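Local coordinates for protein glyoxalase III (glutathione-independent) (Candida albicans, PDB 4LRU) that converts the toxic metabolite methylglyoxal to D-lactate in one step that needs no glutathione, at residues H34-E37 / V38-K42. Numbering follows the deposited sequence.
Sequences HPFE and VFRKK. With EDO (1,2-ethanediol), chain B.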
ATOM      1  N   HIS A  34      -0.707 -10.766  -1.654  1.00 18.74           N
ATOM      2  CA  HIS A  34      -0.640 -11.281  -0.293  1.00 19.00           C
ATOM      3  C   HIS A  34      -1.722 -10.689   0.609  1.00 19.47           C
ATOM      4  O   HIS A  34      -2.462 -11.443   1.259  1.00 20.79           O
ATOM      5  CB  HIS A  34       0.753 -11.089   0.315  1.00 19.29           C
ATOM      6  CG  HIS A  34       1.792 -11.987  -0.274  1.00 19.61           C
ATOM      7  ND1 HIS A  34       3.126 -11.888   0.052  1.00 20.59           N
ATOM      8  CD2 HIS A  34       1.698 -13.009  -1.158  1.00 21.99           C
ATOM      9  CE1 HIS A  34       3.809 -12.805  -0.605  1.00 20.59           C
ATOM     10  NE2 HIS A  34       2.965 -13.510  -1.335  1.00 22.46           N
ATOM     11  N   PRO A  35      -1.859  -9.348   0.630  1.00 17.69           N
ATOM     12  CA  PRO A  35      -2.896  -8.807   1.499  1.00 19.57           C
ATOM     13  C   PRO A  35      -4.290  -9.202   1.036  1.00 19.74           C
ATOM     14  O   PRO A  35      -5.162  -9.481   1.859  1.00 19.69           O
ATOM     15  CB  PRO A  35      -2.664  -7.290   1.437  1.00 20.27           C
ATOM     16  CG  PRO A  35      -1.224  -7.149   1.054  1.00 20.64           C
ATOM     17  CD  PRO A  35      -0.963  -8.293   0.126  1.00 18.21           C
ATOM     18  N   PHE A  36      -4.513  -9.252  -0.280  1.00 18.58           N
ATOM     19  CA  PHE A  36      -5.788  -9.738  -0.795  1.00 19.12           C
ATOM     20  C   PHE A  36      -6.096 -11.108  -0.191  1.00 20.10           C
ATOM     21  O   PHE A  36      -7.198 -11.361   0.304  1.00 21.18           O
ATOM     22  CB  PHE A  36      -5.775  -9.825  -2.332  1.00 18.81           C
ATOM     23  CG  PHE A  36      -7.051 -10.381  -2.915  1.00 19.95           C
ATOM     24  CD1 PHE A  36      -8.150  -9.564  -3.135  1.00 22.04           C
ATOM     25  CD2 PHE A  36      -7.175 -11.738  -3.182  1.00 23.37           C
ATOM     26  CE1 PHE A  36      -9.320 -10.079  -3.658  1.00 21.32           C
ATOM     27  CE2 PHE A  36      -8.350 -12.263  -3.691  1.00 24.07           C
ATOM     28  CZ  PHE A  36      -9.426 -11.430  -3.925  1.00 24.33           C
ATOM     29  N   GLU A  37      -5.121 -12.000  -0.233  1.00 19.50           N
ATOM     30  CA  GLU A  37      -5.369 -13.370   0.223  1.00 20.59           C
ATOM     31  C   GLU A  37      -5.579 -13.436   1.739  1.00 19.77           C
ATOM     32  O   GLU A  37      -6.402 -14.221   2.210  1.00 21.49           O
ATOM     33  CB  GLU A  37      -4.245 -14.305  -0.222  1.00 22.52           C
ATOM     34  CG  GLU A  37      -4.256 -14.626  -1.711  1.00 22.87           C
ATOM     35  CD  GLU A  37      -5.420 -15.515  -2.074  1.00 25.35           C
ATOM     36  OE1 GLU A  37      -5.347 -16.739  -1.801  1.00 31.25           O
ATOM     37  OE2 GLU A  37      -6.415 -15.004  -2.612  1.00 28.94           O
ATOM     38  N   VAL A  38      -4.821 -12.650   2.495  1.00 20.17           N
ATOM     39  CA  VAL A  38      -4.972 -12.631   3.957  1.00 19.43           C
ATOM     40  C   VAL A  38      -6.387 -12.175   4.318  1.00 21.74           C
ATOM     41  O   VAL A  38      -7.081 -12.810   5.110  1.00 21.76           O
ATOM     42  CB  VAL A  38      -3.941 -11.707   4.612  1.00 20.48           C
ATOM     43  CG1 VAL A  38      -4.269 -11.470   6.078  1.00 21.54           C
ATOM     44  CG2 VAL A  38      -2.561 -12.315   4.460  1.00 21.36           C
ATOM     45  N   PHE A  39      -6.815 -11.069   3.723  1.00 20.03           N
ATOM     46  CA  PHE A  39      -8.141 -10.541   3.995  1.00 20.82           C
ATOM     47  C   PHE A  39      -9.247 -11.459   3.459  1.00 21.53           C
ATOM     48  O   PHE A  39     -10.300 -11.589   4.081  1.00 22.74           O
ATOM     49  CB  PHE A  39      -8.265  -9.137   3.417  1.00 19.91           C
ATOM     50  CG  PHE A  39      -7.357  -8.117   4.065  1.00 18.73           C
ATOM     51  CD1 PHE A  39      -7.246  -8.016   5.439  1.00 19.94           C
ATOM     52  CD2 PHE A  39      -6.671  -7.204   3.286  1.00 18.13           C
ATOM     53  CE1 PHE A  39      -6.426  -7.072   6.021  1.00 19.08           C
ATOM     54  CE2 PHE A  39      -5.854  -6.252   3.859  1.00 17.41           C
ATOM     55  CZ  PHE A  39      -5.737  -6.170   5.230  1.00 19.04           C
ATOM     56  N   ARG A  40      -9.015 -12.097   2.317  1.00 21.79           N
ATOM     57  CA  ARG A  40      -9.994 -13.031   1.771  1.00 22.89           C
ATOM     58  C   ARG A  40     -10.188 -14.206   2.722  1.00 23.92           C
ATOM     59  O   ARG A  40     -11.320 -14.603   3.022  1.00 25.10           O
ATOM     60  CB  ARG A  40      -9.569 -13.544   0.396  1.00 23.92           C
ATOM     61  CG  ARG A  40     -10.592 -14.464  -0.252  1.00 27.52           C
ATOM     62  CD  ARG A  40     -10.099 -15.074  -1.560  1.00 26.48           C
ATOM     63  NE  ARG A  40      -8.902 -15.892  -1.371  1.00 28.76           N
ATOM     64  CZ  ARG A  40      -8.891 -17.109  -0.827  1.00 31.32           C
ATOM     65  NH1 ARG A  40     -10.022 -17.689  -0.426  1.00 34.44           N
ATOM     66  NH2 ARG A  40      -7.746 -17.766  -0.691  1.00 34.40           N
ATOM     67  N   LYS A  41      -9.081 -14.781   3.189  1.00 24.12           N
ATOM     68  CA  LYS A  41      -9.159 -15.939   4.068  1.00 26.05           C
ATOM     69  C   LYS A  41      -9.825 -15.578   5.393  1.00 25.37           C
ATOM     70  O   LYS A  41     -10.537 -16.394   5.989  1.00 27.89           O
ATOM     71  CB  LYS A  41      -7.775 -16.558   4.300  1.00 26.57           C
ATOM     72  CG  LYS A  41      -7.234 -17.291   3.081  1.00 32.16           C
ATOM     73  CD  LYS A  41      -5.729 -17.519   3.165  1.00 33.77           C
ATOM     74  CE  LYS A  41      -5.148 -17.851   1.793  1.00 40.96           C
ATOM     75  NZ  LYS A  41      -3.674 -18.078   1.820  1.00 44.34           N
ATOM     76  N   LYS A  42      -9.656 -14.326   5.799  1.00 24.60           N
ATOM     77  CA  LYS A  42     -10.304 -13.804   7.000  1.00 26.50           C
ATOM     78  C   LYS A  42     -11.829 -13.669   6.844  1.00 26.94           C
ATOM     79  O   LYS A  42     -12.550 -13.665   7.830  1.00 28.42           O
ATOM     80  CB  LYS A  42      -9.685 -12.453   7.367  1.00 26.03           C
ATOM     81  CG  LYS A  42     -10.264 -11.821   8.628  1.00 26.36           C
ATOM     82  CD  LYS A  42      -9.999 -12.633   9.888  1.00 28.07           C
ATOM     83  CE  LYS A  42     -10.610 -11.955  11.112  1.00 31.48           C
ATOM     84  NZ  LYS A  42     -10.732 -12.848  12.291  1.00 35.30           N
TER
HETATM   85  C1  EDO B 301      -0.983 -15.517   3.105  1.00 39.51           C
HETATM   86  O1  EDO B 301      -2.344 -15.928   3.273  1.00 44.79           O
HETATM   87  C2  EDO B 301      -0.728 -15.059   1.671  1.00 43.11           C
HETATM   88  O2  EDO B 301      -1.232 -16.030   0.748  1.00 47.88           O
HETATM   89  O   HOH W   1      -3.066 -17.860  -0.946  1.00 30.17           O
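The guanidinium group of R40 presents one edge to the carboxylate of E37, its NE and NH2 each taking one oxygen: NH2 lies 2.8 Å from E37 OE1 and NE 2.9 Å from E37 OE2. Both acceptors sit close to the guanidinium plane, yet the donors approach from above the carboxylate plane, and the two planes stand 33° apart. The F36 ring, also at the guanidinium edge, is met obliquely by the aliphatic part of R40; F36 CE2 lies 3.9 Å from R40 CD, so the long arginine serves both an apolar and a charged neighbour. P35 O meets the F39 ring obliquely, 3.1 Å from F39 CD2. Two nearly straight bonds fix the rotation of carboxylate and guanidinium. E37 reaches this pairing by bending at chi2 (-70°), while R40 stays extended until it turns at chi3 (61°). One turn on from E37, the exposed K41 suits the solvent side: its NZ shares a water with E37 OE1 and donates to O1 of an ethanediol, probably from the crystallisation liquor. On the inner side, P35 CB packs against F39 CE2 at 4.1 Å. Proline cannot donate a backbone bond and kinks the helix here, but P35 O still accepts from F39 N at 3.0 Å. Helix 29-42 is the crossover joining strands 6-10 and 45-50 in this DJ-1-type fold; F36 and F39 pack on I46, V38 faces helix 225-236, and F36 and R40 touch E81 of helix 81-87.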